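Local coordinates for bifunctional dTDP-4-dehydrorhamnose 3,5-epimerase/dTDP-4-dehydrorhamnose reductase (Arabidopsis thaliana, PDB 4QQR), which catalyses the 3,5-epimerisation of dTDP-4-keto-6-deoxyglucose and its NADPH-dependent reduction to dTDP-beta-L-rhamnose, and can also form UDP-beta-L-rhamnose, at residues S62-N66 / I208-N214; E202-I206 / F276-M280; I218-P224 / L267-K273; N223-V227 / L279-S285. All coordinates share one frame; numbering follows the deposited sequence.

Interaction 1: residues S62-N66 / I208-N214; sequences SHVFN and IEMAKRN
Phe65 and His63, on the same side of strand 63-66, both reach the end of helix 200-212 at Ala211. The apolar part belongs mainly to Phe65. Its CZ lies 3.5 Å from the Ala211 methyl CB, while CE2 is 4.0 Å from Ile208 CD1, so that the distal corner of the ring meets two residues about one helical turn apart. Phe65 points toward the helix, and with chi1 -71° (CG beside the backbone N) its ring crosses the Ile208 side chain at nearly a right angle. His63 adds a carbon contact, CD2 to Ala211 CB at 4.0 Å.

The polar part lies around the imidazole. His63 ND1 shares a 2.7 Å hydrogen bond with the neighbouring Ser62 OG, which sits in the ring plane and fixes that edge. At the other nitrogen, NE2 comes within 3.2 Å of Ala211 O, but at an angle too poor for a bond. That carbonyl instead accepts from Asn214 N at 2.8 Å, part of the Schellman motif by which Asn214, with positive phi, ends the helix.

Strand 63-66 is an inner strand of the parallel Rossmann sheet; its axis and that of the 208-212 part of the helix approach to 9.6 Å and run 144° apart, nearer antiparallel than perpendicular. Phe15 of the adjacent strand also borders both aromatic rings. The chemistry implies a join made by hydrophobic packing, with an imidazole held by the serine just before its strand.

Interaction 2: residues E202-I206 / F276-M280; sequences ELLPI and FPELM
Ile206 lays its CG2 methyl over the face of the Phe276 ring, 3.7 Å from the ring centroid and only 9° off the normal, a centred CH-pi contact. The two side chains run past each other in opposite directions, and CG2 reaches the ring because it stands anti to the Ile206 backbone N. The other branch of the isoleucine, CD1, meets Leu279 CD1 at 3.9 Å, crossing it roughly perpendicularly. Leu203 comes to the same methyl from a turn earlier, its CD2 3.9 Å from Leu279 CD1.

Phe276 to Leu279 form a type I beta turn in the link between helices 270-275 and 282-291, and helix 200-212 of the Rossmann fold packs against this link. Glu202 supplies the polar hold. Its chain is extended, with chi1 178°, and carries OE2 to the backbone of Met280, whose N donates at 2.9 Å on the syn side of the carboxylate. The Met280 side chain passes the same carboxylate at a slant, CG nearest to OE2. The second oxygen, OE1, is hydrogen-bonded to Ser285 OG. Replacing Glu202 by an alanine would probably leave Met280 N and Ser285 OG without their buried partner and open a gap beside Leu279.

Interaction 3: residues I218-P224 / L267-K273; sequences IYNFTNP and LDATKLK
Lys271 reaches from helix 270-275 across the Tyr219 ring to the backbone of strand 217-220. From CB the chain sets out with CG anti to the backbone N (chi1 -175°) and stays extended. CG lies 3.8 Å from Tyr219 CE2, and CD passes on above the neighbouring ring carbon CD2 toward the Ile218 carbonyl. CE then sits over the ring face, offset toward its rim and 3.7 Å from Tyr219 CE2. At the tip, NZ donates to Ile218 O at 3.0 Å, in the carbonyl plane with a C=O...N angle of 158°. The same ammonium is 4.7 Å from the Tyr219 ring centroid, close to the normal, a cation-pi contact.

Strand 217-220 is an outermost strand of the parallel Rossmann sheet within this chain, and the 267-273 segment packs along it and the loop that follows. Asn220 binds the approach to the helix: its ND2 gives a nearly straight bond (170°) to Asp268 O at 2.8 Å and another to Phe131 O, while OD1 accepts from Arg165. Asp268 OD2 in turn accepts from Thr270 N at 2.9 Å, an Asx turn leading into the helix. Leu272 divides its methyls, CD1 to Phe221 CD1 at 3.9 Å and CD2 to the Tyr219 ring. Farther along, the Pro224 ring puts CG 3.7 Å from the CB of Ala269, the residue at the N-cap position.

Interaction 4: residues N223-V227 / L279-S285; sequences NPGVV and LMSIKES
Asn223 ND2 donates to Met280 O at 2.9 Å, almost straight (173°) and in its own amide plane, though tilted from the carbonyl plane. Ile282 N, in the first turn of helix 282-291, donates to Pro224 O at 3.2 Å. Within the helix start, Glu284 OE2 accepts from Ser281 N. Asn223 OD1 is held by Ile199 N, so both ends of the amide are used.

Outward, the Pro224 ring sets CD 3.6 Å from Leu279 CG. Ile282 lays its CD1 against the Gly225–Val226 backbone, and its CG2 meets Val227 CG2 at 3.7 Å as the two chains slide past in opposite directions. Lys283 CG runs along Val227 CG1, its NZ going on to a salt bridge with Glu231.

An alanine in place of Asn223 would probably leave Met280 O and Ile199 N short of partners and loosen the loop from the helix. Two backbone groups at the helix start, Met280 O and Ile282 N, thus find partners in the loop, bordered by apolar side chains.

In the fold
Interactions 1 and 2 are buried and share helix 200-212, which meets strand 63-66 near its C-terminal end and the 276-280 turn farther back. Met210 of interaction 1 touches Phe276 of interaction 2 and also reaches Tyr219 and Phe221 of interaction 3. Interactions 3 and 4 are only partly buried and share Asn223 and Pro224, while 2 and 4 share Leu279 and Met280. The chemistry changes accordingly: apolar packing carries interaction 1, one carboxylate bond joins the packing in interaction 2, and hydrogen bonds to backbone groups weigh more in 3 and 4. Lys273 NZ, bonded to Leu279 O, ties interaction 3 to 2 and 4, and Glu202 of interaction 2 also reaches the helix of interaction 4.

Interaction 1: residues S62-N66 / I208-N214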
loop_
_atom_site.group_PDB
_atom_site.type_symbol
_atom_site.label_atom_id
_atom_site.label_comp_id
_atom_site.label_asym_id
_atom_site.label_seq_id
_atom_site.Cartn_x
_atom_site.Cartn_y
_atom_site.Cartn_z
ATOM N N SER A 62 23.213 -13.425 -7.253
ATOM C CA SER A 62 22.925 -13.115 -8.640
ATOM C C SER A 62 21.432 -12.805 -8.807
ATOM O O SER A 62 21.036 -12.061 -9.722
ATOM C CB SER A 62 23.326 -14.281 -9.552
ATOM O OG SER A 62 22.525 -15.420 -9.300
ATOM N N HIS A 63 20.609 -13.405 -7.941
ATOM C CA HIS A 63 19.155 -13.205 -7.949
ATOM C C HIS A 63 18.648 -13.329 -6.508
ATOM O O HIS A 63 19.352 -13.868 -5.649
ATOM C CB HIS A 63 18.425 -14.244 -8.825
ATOM C CG HIS A 63 18.958 -14.380 -10.226
ATOM N ND1 HIS A 63 20.216 -14.879 -10.509
ATOM C CD2 HIS A 63 18.380 -14.126 -11.425
ATOM C CE1 HIS A 63 20.398 -14.893 -11.817
ATOM N NE2 HIS A 63 19.298 -14.444 -12.397
ATOM N N VAL A 64 17.428 -12.845 -6.256
ATOM C CA VAL A 64 16.835 -12.806 -4.910
ATOM C C VAL A 64 15.419 -13.377 -4.946
ATOM O O VAL A 64 14.675 -13.123 -5.871
ATOM C CB VAL A 64 16.780 -11.346 -4.334
ATOM C CG1 VAL A 64 16.001 -11.288 -3.005
ATOM C CG2 VAL A 64 18.168 -10.757 -4.167
ATOM N N PHE A 65 15.054 -14.150 -3.933
ATOM C CA PHE A 65 13.737 -14.779 -3.876
ATOM C C PHE A 65 13.016 -14.368 -2.609
ATOM O O PHE A 65 13.530 -14.543 -1.510
ATOM C CB PHE A 65 13.876 -16.297 -3.917
ATOM C CG PHE A 65 14.296 -16.824 -5.251
ATOM C CD1 PHE A 65 15.611 -16.692 -5.680
ATOM C CD2 PHE A 65 13.376 -17.468 -6.080
ATOM C CE1 PHE A 65 16.004 -17.168 -6.920
ATOM C CE2 PHE A 65 13.759 -17.957 -7.330
ATOM C CZ PHE A 65 15.075 -17.811 -7.749
ATOM N N ASN A 66 11.830 -13.805 -2.764
ATOM C CA ASN A 66 11.034 -13.408 -1.614
ATOM C C ASN A 66 9.889 -14.395 -1.333
ATOM O O ASN A 66 8.815 -14.330 -1.941
ATOM C CB ASN A 66 10.489 -11.989 -1.810
ATOM C CG ASN A 66 9.445 -11.618 -0.767
ATOM O OD1 ASN A 66 9.517 -12.057 0.383
ATOM N ND2 ASN A 66 8.467 -10.813 -1.168
ATOM N N ILE A 208 12.399 -21.116 -10.449
ATOM C CA ILE A 208 13.864 -21.018 -10.507
ATOM C C ILE A 208 14.288 -20.603 -11.924
ATOM O O ILE A 208 15.202 -19.783 -12.100
ATOM C CB ILE A 208 14.607 -22.346 -10.137
ATOM C CG1 ILE A 208 14.202 -22.896 -8.758
ATOM C CG2 ILE A 208 16.102 -22.159 -10.208
ATOM C CD1 ILE A 208 14.237 -21.906 -7.639
ATOM N N GLU A 209 13.605 -21.162 -12.925
ATOM C CA GLU A 209 13.937 -20.928 -14.337
ATOM C C GLU A 209 13.583 -19.516 -14.798
ATOM O O GLU A 209 14.240 -18.967 -15.690
ATOM C CB GLU A 209 13.260 -21.965 -15.259
ATOM C CG GLU A 209 13.683 -23.402 -14.972
ATOM C CD GLU A 209 15.185 -23.624 -15.163
ATOM O OE1 GLU A 209 15.743 -23.027 -16.128
ATOM O OE2 GLU A 209 15.796 -24.379 -14.348
ATOM N N MET A 210 12.538 -18.946 -14.191
ATOM C CA MET A 210 12.083 -17.590 -14.523
ATOM C C MET A 210 13.134 -16.594 -14.103
ATOM O O MET A 210 13.453 -15.674 -14.854
ATOM C CB MET A 210 10.748 -17.281 -13.852
ATOM C CG MET A 210 9.614 -18.179 -14.347
ATOM S SD MET A 210 7.997 -17.742 -13.682
ATOM C CE MET A 210 7.589 -16.322 -14.687
ATOM N N ALA A 211 13.673 -16.806 -12.901
ATOM C CA ALA A 211 14.839 -16.078 -12.406
ATOM C C ALA A 211 16.010 -16.195 -13.384
ATOM O O ALA A 211 16.575 -15.183 -13.803
ATOM C CB ALA A 211 15.241 -16.586 -11.035
ATOM N N LYS A 212 16.372 -17.422 -13.749
ATOM C CA LYS A 212 17.459 -17.627 -14.696
ATOM C C LYS A 212 17.248 -16.847 -16.002
ATOM O O LYS A 212 18.208 -16.377 -16.599
ATOM C CB LYS A 212 17.667 -19.116 -14.970
ATOM C CG LYS A 212 18.342 -19.903 -13.823
ATOM C CD LYS A 212 18.313 -21.407 -14.104
ATOM C CE LYS A 212 19.277 -22.170 -13.207
ATOM N NZ LYS A 212 18.975 -23.653 -13.117
ATOM N N ARG A 213 15.991 -16.680 -16.419
ATOM C CA ARG A 213 15.679 -15.988 -17.663
ATOM C C ARG A 213 15.441 -14.512 -17.450
ATOM O O ARG A 213 15.011 -13.814 -18.363
ATOM C CB ARG A 213 14.436 -16.580 -18.299
ATOM C CG ARG A 213 14.585 -18.018 -18.666
ATOM C CD ARG A 213 13.350 -18.521 -19.398
ATOM N NE ARG A 213 13.336 -19.975 -19.460
ATOM C CZ ARG A 213 12.369 -20.697 -20.013
ATOM N NH1 ARG A 213 11.315 -20.104 -20.567
ATOM N NH2 ARG A 213 12.465 -22.022 -20.004
ATOM N N ASN A 214 15.701 -14.049 -16.236
ATOM C CA ASN A 214 15.435 -12.663 -15.852
ATOM C C ASN A 214 14.016 -12.134 -16.188
ATOM O O ASN A 214 13.855 -11.010 -16.675
ATOM C CB ASN A 214 16.522 -11.761 -16.433
ATOM C CG ASN A 214 17.921 -12.248 -16.094
ATOM O OD1 ASN A 214 18.234 -12.515 -14.931
ATOM N ND2 ASN A 214 18.762 -12.385 -17.112
#

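Interaction 2: residues E202-I206 / F276-M280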
loop_
_atom_site.group_PDB
_atom_site.type_symbol
_atom_site.label_atom_id
_atom_site.label_comp_id
_atom_site.label_asym_id
_atom_site.label_seq_id
_atom_site.Cartn_x
_atom_site.Cartn_y
_atom_site.Cartn_z
ATOM N N GLU A 202 5.688 -29.040 -9.444
ATOM C CA GLU A 202 5.955 -28.669 -10.835
ATOM C C GLU A 202 6.350 -27.191 -10.994
ATOM O O GLU A 202 7.297 -26.872 -11.712
ATOM C CB GLU A 202 4.753 -28.974 -11.722
ATOM C CG GLU A 202 4.969 -28.564 -13.167
ATOM C CD GLU A 202 3.734 -28.791 -14.024
ATOM O OE1 GLU A 202 2.645 -28.987 -13.438
ATOM O OE2 GLU A 202 3.846 -28.781 -15.272
ATOM N N LEU A 203 5.623 -26.309 -10.305
ATOM C CA LEU A 203 5.728 -24.872 -10.530
ATOM C C LEU A 203 6.942 -24.211 -9.860
ATOM O O LEU A 203 7.538 -23.275 -10.414
ATOM C CB LEU A 203 4.438 -24.164 -10.107
ATOM C CG LEU A 203 3.439 -23.795 -11.209
ATOM C CD1 LEU A 203 4.172 -23.148 -12.375
ATOM C CD2 LEU A 203 2.680 -25.006 -11.667
ATOM N N LEU A 204 7.321 -24.699 -8.683
ATOM C CA LEU A 204 8.505 -24.163 -8.013
ATOM C C LEU A 204 9.800 -24.317 -8.812
ATOM O O LEU A 204 10.592 -23.387 -8.884
ATOM C CB LEU A 204 8.657 -24.696 -6.586
ATOM C CG LEU A 204 7.717 -24.018 -5.591
ATOM C CD1 LEU A 204 8.094 -24.318 -4.147
ATOM C CD2 LEU A 204 7.708 -22.522 -5.845
ATOM N N PRO A 205 10.020 -25.484 -9.421
ATOM C CA PRO A 205 11.178 -25.532 -10.325
ATOM C C PRO A 205 11.148 -24.467 -11.433
ATOM O O PRO A 205 12.163 -23.812 -11.670
ATOM C CB PRO A 205 11.095 -26.947 -10.904
ATOM C CG PRO A 205 10.488 -27.725 -9.789
ATOM C CD PRO A 205 9.468 -26.827 -9.168
ATOM N N ILE A 206 9.993 -24.298 -12.077
ATOM C CA ILE A 206 9.794 -23.290 -13.121
ATOM C C ILE A 206 10.141 -21.883 -12.642
ATOM O O ILE A 206 10.715 -21.089 -13.375
ATOM C CB ILE A 206 8.325 -23.330 -13.639
ATOM C CG1 ILE A 206 8.131 -24.533 -14.585
ATOM C CG2 ILE A 206 7.917 -21.993 -14.294
ATOM C CD1 ILE A 206 6.691 -24.937 -14.814
ATOM N N PHE A 276 6.394 -21.306 -20.955
ATOM C CA PHE A 276 6.709 -22.687 -20.548
ATOM C C PHE A 276 5.721 -23.716 -21.142
ATOM O O PHE A 276 4.764 -24.124 -20.467
ATOM C CB PHE A 276 6.726 -22.799 -19.017
ATOM C CG PHE A 276 7.841 -22.025 -18.368
ATOM C CD1 PHE A 276 9.094 -22.593 -18.209
ATOM C CD2 PHE A 276 7.640 -20.719 -17.934
ATOM C CE1 PHE A 276 10.120 -21.875 -17.631
ATOM C CE2 PHE A 276 8.658 -19.994 -17.355
ATOM C CZ PHE A 276 9.898 -20.566 -17.203
ATOM N N PRO A 277 5.945 -24.128 -22.408
ATOM C CA PRO A 277 5.064 -25.061 -23.145
ATOM C C PRO A 277 4.844 -26.410 -22.434
ATOM O O PRO A 277 3.798 -27.043 -22.543
ATOM C CB PRO A 277 5.818 -25.286 -24.464
ATOM C CG PRO A 277 6.680 -24.050 -24.627
ATOM C CD PRO A 277 7.081 -23.663 -23.233
ATOM N N GLU A 278 5.858 -26.836 -21.709
ATOM C CA GLU A 278 5.827 -28.065 -20.938
ATOM C C GLU A 278 4.893 -27.993 -19.714
ATOM O O GLU A 278 4.681 -28.999 -19.030
ATOM C CB GLU A 278 7.253 -28.332 -20.484
ATOM C CG GLU A 278 8.111 -27.077 -20.768
ATOM C CD GLU A 278 9.304 -26.941 -19.851
ATOM O OE1 GLU A 278 9.872 -25.830 -19.808
ATOM O OE2 GLU A 278 9.675 -27.942 -19.191
ATOM N N LEU A 279 4.348 -26.811 -19.421
ATOM C CA LEU A 279 3.473 -26.655 -18.252
ATOM C C LEU A 279 2.196 -27.484 -18.392
ATOM O O LEU A 279 1.461 -27.334 -19.365
ATOM C CB LEU A 279 3.123 -25.193 -18.017
ATOM C CG LEU A 279 2.222 -24.826 -16.835
ATOM C CD1 LEU A 279 2.851 -25.232 -15.533
ATOM C CD2 LEU A 279 1.969 -23.342 -16.829
ATOM N N MET A 280 1.937 -28.347 -17.411
ATOM C CA MET A 280 0.781 -29.235 -17.452
ATOM C C MET A 280 -0.442 -28.657 -16.743
ATOM O O MET A 280 -0.317 -27.793 -15.866
ATOM C CB MET A 280 1.133 -30.562 -16.807
ATOM C CG MET A 280 2.475 -31.106 -17.225
ATOM S SD MET A 280 2.827 -32.601 -16.288
ATOM C CE MET A 280 1.325 -33.534 -16.593
#

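Interaction 3: residues I218-P224 / L267-K273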
loop_
_atom_site.group_PDB
_atom_site.type_symbol
_atom_site.label_atom_id
_atom_site.label_comp_id
_atom_site.label_asym_id
_atom_site.label_seq_id
_atom_site.Cartn_x
_atom_site.Cartn_y
_atom_site.Cartn_z
ATOM N N ILE A 218 4.071 -9.263 -13.917
ATOM C CA ILE A 218 3.180 -10.171 -13.220
ATOM C C ILE A 218 2.997 -11.478 -14.004
ATOM O O ILE A 218 2.843 -11.448 -15.219
ATOM C CB ILE A 218 1.810 -9.495 -12.965
ATOM C CG1 ILE A 218 1.972 -8.343 -11.968
ATOM C CG2 ILE A 218 0.787 -10.499 -12.447
ATOM C CD1 ILE A 218 0.757 -7.406 -11.871
ATOM N N TYR A 219 3.045 -12.618 -13.320
ATOM C CA TYR A 219 2.618 -13.874 -13.929
ATOM C C TYR A 219 1.603 -14.567 -13.038
ATOM O O TYR A 219 1.859 -14.787 -11.849
ATOM C CB TYR A 219 3.785 -14.835 -14.163
ATOM C CG TYR A 219 4.747 -14.425 -15.243
ATOM C CD1 TYR A 219 5.697 -13.436 -15.005
ATOM C CD2 TYR A 219 4.728 -15.031 -16.496
ATOM C CE1 TYR A 219 6.601 -13.049 -15.984
ATOM C CE2 TYR A 219 5.629 -14.648 -17.489
ATOM C CZ TYR A 219 6.566 -13.651 -17.219
ATOM O OH TYR A 219 7.483 -13.236 -18.161
ATOM N N ASN A 220 0.448 -14.884 -13.616
ATOM C CA ASN A 220 -0.465 -15.859 -13.045
ATOM C C ASN A 220 0.346 -17.142 -12.918
ATOM O O ASN A 220 1.005 -17.557 -13.871
ATOM C CB ASN A 220 -1.686 -16.070 -13.962
ATOM C CG ASN A 220 -2.729 -14.941 -13.860
ATOM O OD1 ASN A 220 -2.770 -14.173 -12.891
ATOM N ND2 ASN A 220 -3.590 -14.866 -14.859
ATOM N N PHE A 221 0.329 -17.751 -11.737
ATOM C CA PHE A 221 1.272 -18.830 -11.419
ATOM C C PHE A 221 0.540 -20.049 -10.844
ATOM O O PHE A 221 0.922 -20.614 -9.821
ATOM C CB PHE A 221 2.377 -18.325 -10.457
ATOM C CG PHE A 221 3.691 -19.051 -10.604
ATOM C CD1 PHE A 221 4.387 -19.011 -11.797
ATOM C CD2 PHE A 221 4.222 -19.780 -9.559
ATOM C CE1 PHE A 221 5.579 -19.676 -11.948
ATOM C CE2 PHE A 221 5.421 -20.448 -9.713
ATOM C CZ PHE A 221 6.094 -20.389 -10.914
ATOM N N THR A 222 -0.534 -20.433 -11.522
ATOM C CA THR A 222 -1.296 -21.614 -11.184
ATOM C C THR A 222 -1.226 -22.445 -12.440
ATOM O O THR A 222 -0.896 -21.919 -13.495
ATOM C CB THR A 222 -2.744 -21.262 -10.863
ATOM O OG1 THR A 222 -3.227 -20.299 -11.808
ATOM C CG2 THR A 222 -2.833 -20.650 -9.497
ATOM N N ASN A 223 -1.490 -23.740 -12.321
ATOM C CA ASN A 223 -1.524 -24.621 -13.481
ATOM C C ASN A 223 -2.719 -24.267 -14.331
ATOM O O ASN A 223 -3.717 -23.771 -13.808
ATOM C CB ASN A 223 -1.621 -26.083 -13.051
ATOM C CG ASN A 223 -0.377 -26.561 -12.367
ATOM O OD1 ASN A 223 -0.144 -26.240 -11.208
ATOM N ND2 ASN A 223 0.438 -27.330 -13.077
ATOM N N PRO A 224 -2.610 -24.482 -15.648
ATOM C CA PRO A 224 -3.749 -24.256 -16.551
ATOM C C PRO A 224 -4.972 -25.073 -16.136
ATOM O O PRO A 224 -4.812 -26.170 -15.617
ATOM C CB PRO A 224 -3.209 -24.715 -17.905
ATOM C CG PRO A 224 -1.740 -24.449 -17.830
ATOM C CD PRO A 224 -1.345 -24.673 -16.386
ATOM N N LEU A 267 -7.609 -18.378 -13.176
ATOM C CA LEU A 267 -6.540 -17.470 -13.596
ATOM C C LEU A 267 -6.065 -17.903 -14.965
ATOM O O LEU A 267 -5.711 -19.069 -15.149
ATOM C CB LEU A 267 -5.364 -17.531 -12.614
ATOM C CG LEU A 267 -5.220 -16.451 -11.540
ATOM C CD1 LEU A 267 -6.547 -15.837 -11.183
ATOM C CD2 LEU A 267 -4.559 -17.008 -10.296
ATOM N N ASP A 268 -6.062 -16.969 -15.920
ATOM C CA ASP A 268 -5.603 -17.244 -17.282
ATOM C C ASP A 268 -4.122 -17.638 -17.294
ATOM O O ASP A 268 -3.270 -16.882 -16.843
ATOM C CB ASP A 268 -5.821 -16.016 -18.165
ATOM C CG ASP A 268 -5.803 -16.347 -19.658
ATOM O OD1 ASP A 268 -6.634 -15.768 -20.401
ATOM O OD2 ASP A 268 -4.972 -17.176 -20.092
ATOM N N ALA A 269 -3.816 -18.816 -17.828
ATOM C CA ALA A 269 -2.442 -19.320 -17.810
ATOM C C ALA A 269 -1.681 -19.104 -19.121
ATOM O O ALA A 269 -0.550 -19.574 -19.267
ATOM C CB ALA A 269 -2.409 -20.802 -17.405
ATOM N N THR A 270 -2.292 -18.387 -20.058
ATOM C CA THR A 270 -1.690 -18.131 -21.365
ATOM C C THR A 270 -0.250 -17.630 -21.289
ATOM O O THR A 270 0.652 -18.195 -21.922
ATOM C CB THR A 270 -2.541 -17.136 -22.163
ATOM O OG1 THR A 270 -3.858 -17.674 -22.314
ATOM C CG2 THR A 270 -1.937 -16.872 -23.524
ATOM N N LYS A 271 -0.032 -16.590 -20.496
ATOM C CA LYS A 271 1.290 -15.996 -20.388
ATOM C C LYS A 271 2.348 -16.950 -19.837
ATOM O O LYS A 271 3.451 -16.991 -20.359
ATOM C CB LYS A 271 1.238 -14.700 -19.577
ATOM C CG LYS A 271 2.547 -13.915 -19.501
ATOM C CD LYS A 271 2.328 -12.680 -18.654
ATOM C CE LYS A 271 3.546 -11.789 -18.573
ATOM N NZ LYS A 271 3.140 -10.453 -18.016
ATOM N N LEU A 272 2.022 -17.728 -18.807
ATOM C CA LEU A 272 2.974 -18.720 -18.277
ATOM C C LEU A 272 3.215 -19.871 -19.257
ATOM O O LEU A 272 4.349 -20.339 -19.393
ATOM C CB LEU A 272 2.512 -19.291 -16.927
ATOM C CG LEU A 272 3.565 -19.426 -15.823
ATOM C CD1 LEU A 272 3.575 -20.807 -15.206
ATOM C CD2 LEU A 272 4.973 -19.036 -16.311
ATOM N N LYS A 273 2.154 -20.317 -19.936
ATOM C CA LYS A 273 2.252 -21.436 -20.886
ATOM C C LYS A 273 3.070 -21.083 -22.120
ATOM O O LYS A 273 3.826 -21.907 -22.642
ATOM C CB LYS A 273 0.866 -21.901 -21.331
ATOM C CG LYS A 273 0.887 -23.152 -22.210
ATOM C CD LYS A 273 0.462 -24.371 -21.401
ATOM C CE LYS A 273 0.436 -25.628 -22.239
ATOM N NZ LYS A 273 1.758 -26.255 -22.297
#

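Interaction 4: residues N223-V227 / L279-S285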
loop_
_atom_site.group_PDB
_atom_site.type_symbol
_atom_site.label_atom_id
_atom_site.label_comp_id
_atom_site.label_asym_id
_atom_site.label_seq_id
_atom_site.Cartn_x
_atom_site.Cartn_y
_atom_site.Cartn_z
ATOM N N ASN A 223 -1.490 -23.740 -12.321
ATOM C CA ASN A 223 -1.524 -24.621 -13.481
ATOM C C ASN A 223 -2.719 -24.267 -14.331
ATOM O O ASN A 223 -3.717 -23.771 -13.808
ATOM C CB ASN A 223 -1.621 -26.083 -13.051
ATOM C CG ASN A 223 -0.377 -26.561 -12.367
ATOM O OD1 ASN A 223 -0.144 -26.240 -11.208
ATOM N ND2 ASN A 223 0.438 -27.330 -13.077
ATOM N N PRO A 224 -2.610 -24.482 -15.648
ATOM C CA PRO A 224 -3.749 -24.256 -16.551
ATOM C C PRO A 224 -4.972 -25.073 -16.136
ATOM O O PRO A 224 -4.812 -26.170 -15.617
ATOM C CB PRO A 224 -3.209 -24.715 -17.905
ATOM C CG PRO A 224 -1.740 -24.449 -17.830
ATOM C CD PRO A 224 -1.345 -24.673 -16.386
ATOM N N GLY A 225 -6.171 -24.527 -16.335
ATOM C CA GLY A 225 -7.404 -25.210 -15.974
ATOM C C GLY A 225 -7.877 -25.023 -14.532
ATOM O O GLY A 225 -7.255 -24.305 -13.739
ATOM N N VAL A 226 -8.983 -25.688 -14.191
ATOM C CA VAL A 226 -9.521 -25.646 -12.834
ATOM C C VAL A 226 -9.895 -27.037 -12.298
ATOM O O VAL A 226 -10.302 -27.904 -13.076
ATOM C CB VAL A 226 -10.754 -24.733 -12.769
ATOM C CG1 VAL A 226 -10.340 -23.275 -12.930
ATOM C CG2 VAL A 226 -11.771 -25.122 -13.844
ATOM N N VAL A 227 -9.720 -27.248 -10.986
ATOM C CA VAL A 227 -10.331 -28.391 -10.273
ATOM C C VAL A 227 -11.288 -27.951 -9.172
ATOM O O VAL A 227 -11.039 -26.971 -8.468
ATOM C CB VAL A 227 -9.326 -29.334 -9.543
ATOM C CG1 VAL A 227 -9.194 -30.668 -10.258
ATOM C CG2 VAL A 227 -7.984 -28.655 -9.275
ATOM N N LEU A 279 4.348 -26.811 -19.421
ATOM C CA LEU A 279 3.473 -26.655 -18.252
ATOM C C LEU A 279 2.196 -27.484 -18.392
ATOM O O LEU A 279 1.461 -27.334 -19.365
ATOM C CB LEU A 279 3.123 -25.193 -18.017
ATOM C CG LEU A 279 2.222 -24.826 -16.835
ATOM C CD1 LEU A 279 2.851 -25.232 -15.533
ATOM C CD2 LEU A 279 1.969 -23.342 -16.829
ATOM N N MET A 280 1.937 -28.347 -17.411
ATOM C CA MET A 280 0.781 -29.235 -17.452
ATOM C C MET A 280 -0.442 -28.657 -16.743
ATOM O O MET A 280 -0.317 -27.793 -15.866
ATOM C CB MET A 280 1.133 -30.562 -16.807
ATOM C CG MET A 280 2.475 -31.106 -17.225
ATOM S SD MET A 280 2.827 -32.601 -16.288
ATOM C CE MET A 280 1.325 -33.534 -16.593
ATOM N N SER A 281 -1.623 -29.145 -17.113
ATOM C CA SER A 281 -2.845 -28.716 -16.441
ATOM C C SER A 281 -2.992 -29.394 -15.085
ATOM O O SER A 281 -2.323 -30.395 -14.812
ATOM C CB SER A 281 -4.067 -28.986 -17.306
ATOM O OG SER A 281 -4.085 -28.093 -18.397
ATOM N N ILE A 282 -3.873 -28.848 -14.244
ATOM C CA ILE A 282 -3.964 -29.307 -12.862
ATOM C C ILE A 282 -4.155 -30.792 -12.797
ATOM O O ILE A 282 -3.344 -31.494 -12.185
ATOM C CB ILE A 282 -5.096 -28.672 -12.060
ATOM C CG1 ILE A 282 -5.816 -27.609 -12.886
ATOM C CG2 ILE A 282 -4.556 -28.156 -10.707
ATOM C CD1 ILE A 282 -6.935 -28.147 -13.749
ATOM N N LYS A 283 -5.214 -31.268 -13.448
ATOM C CA LYS A 283 -5.565 -32.683 -13.383
ATOM C C LYS A 283 -4.381 -33.576 -13.721
ATOM O O LYS A 283 -4.004 -34.424 -12.902
ATOM C CB LYS A 283 -6.822 -32.997 -14.205
ATOM C CG LYS A 283 -8.067 -32.299 -13.635
ATOM C CD LYS A 283 -9.375 -32.826 -14.214
ATOM C CE LYS A 283 -10.556 -31.954 -13.770
ATOM N NZ LYS A 283 -11.832 -32.327 -14.462
ATOM N N GLU A 284 -3.764 -33.364 -14.883
ATOM C CA GLU A 284 -2.626 -34.202 -15.240
ATOM C C GLU A 284 -1.447 -33.945 -14.299
ATOM O O GLU A 284 -0.716 -34.876 -13.951
ATOM C CB GLU A 284 -2.230 -34.086 -16.730
ATOM C CG GLU A 284 -2.251 -32.670 -17.332
ATOM C CD GLU A 284 -1.429 -32.537 -18.640
ATOM O OE1 GLU A 284 -1.198 -33.575 -19.309
ATOM O OE2 GLU A 284 -1.010 -31.399 -18.995
ATOM N N SER A 285 -1.286 -32.694 -13.865
ATOM C CA SER A 285 -0.188 -32.326 -12.967
ATOM C C SER A 285 -0.410 -32.910 -11.577
ATOM O O SER A 285 0.530 -33.395 -10.944
ATOM C CB SER A 285 -0.033 -30.805 -12.892
ATOM O OG SER A 285 1.086 -30.424 -12.112
#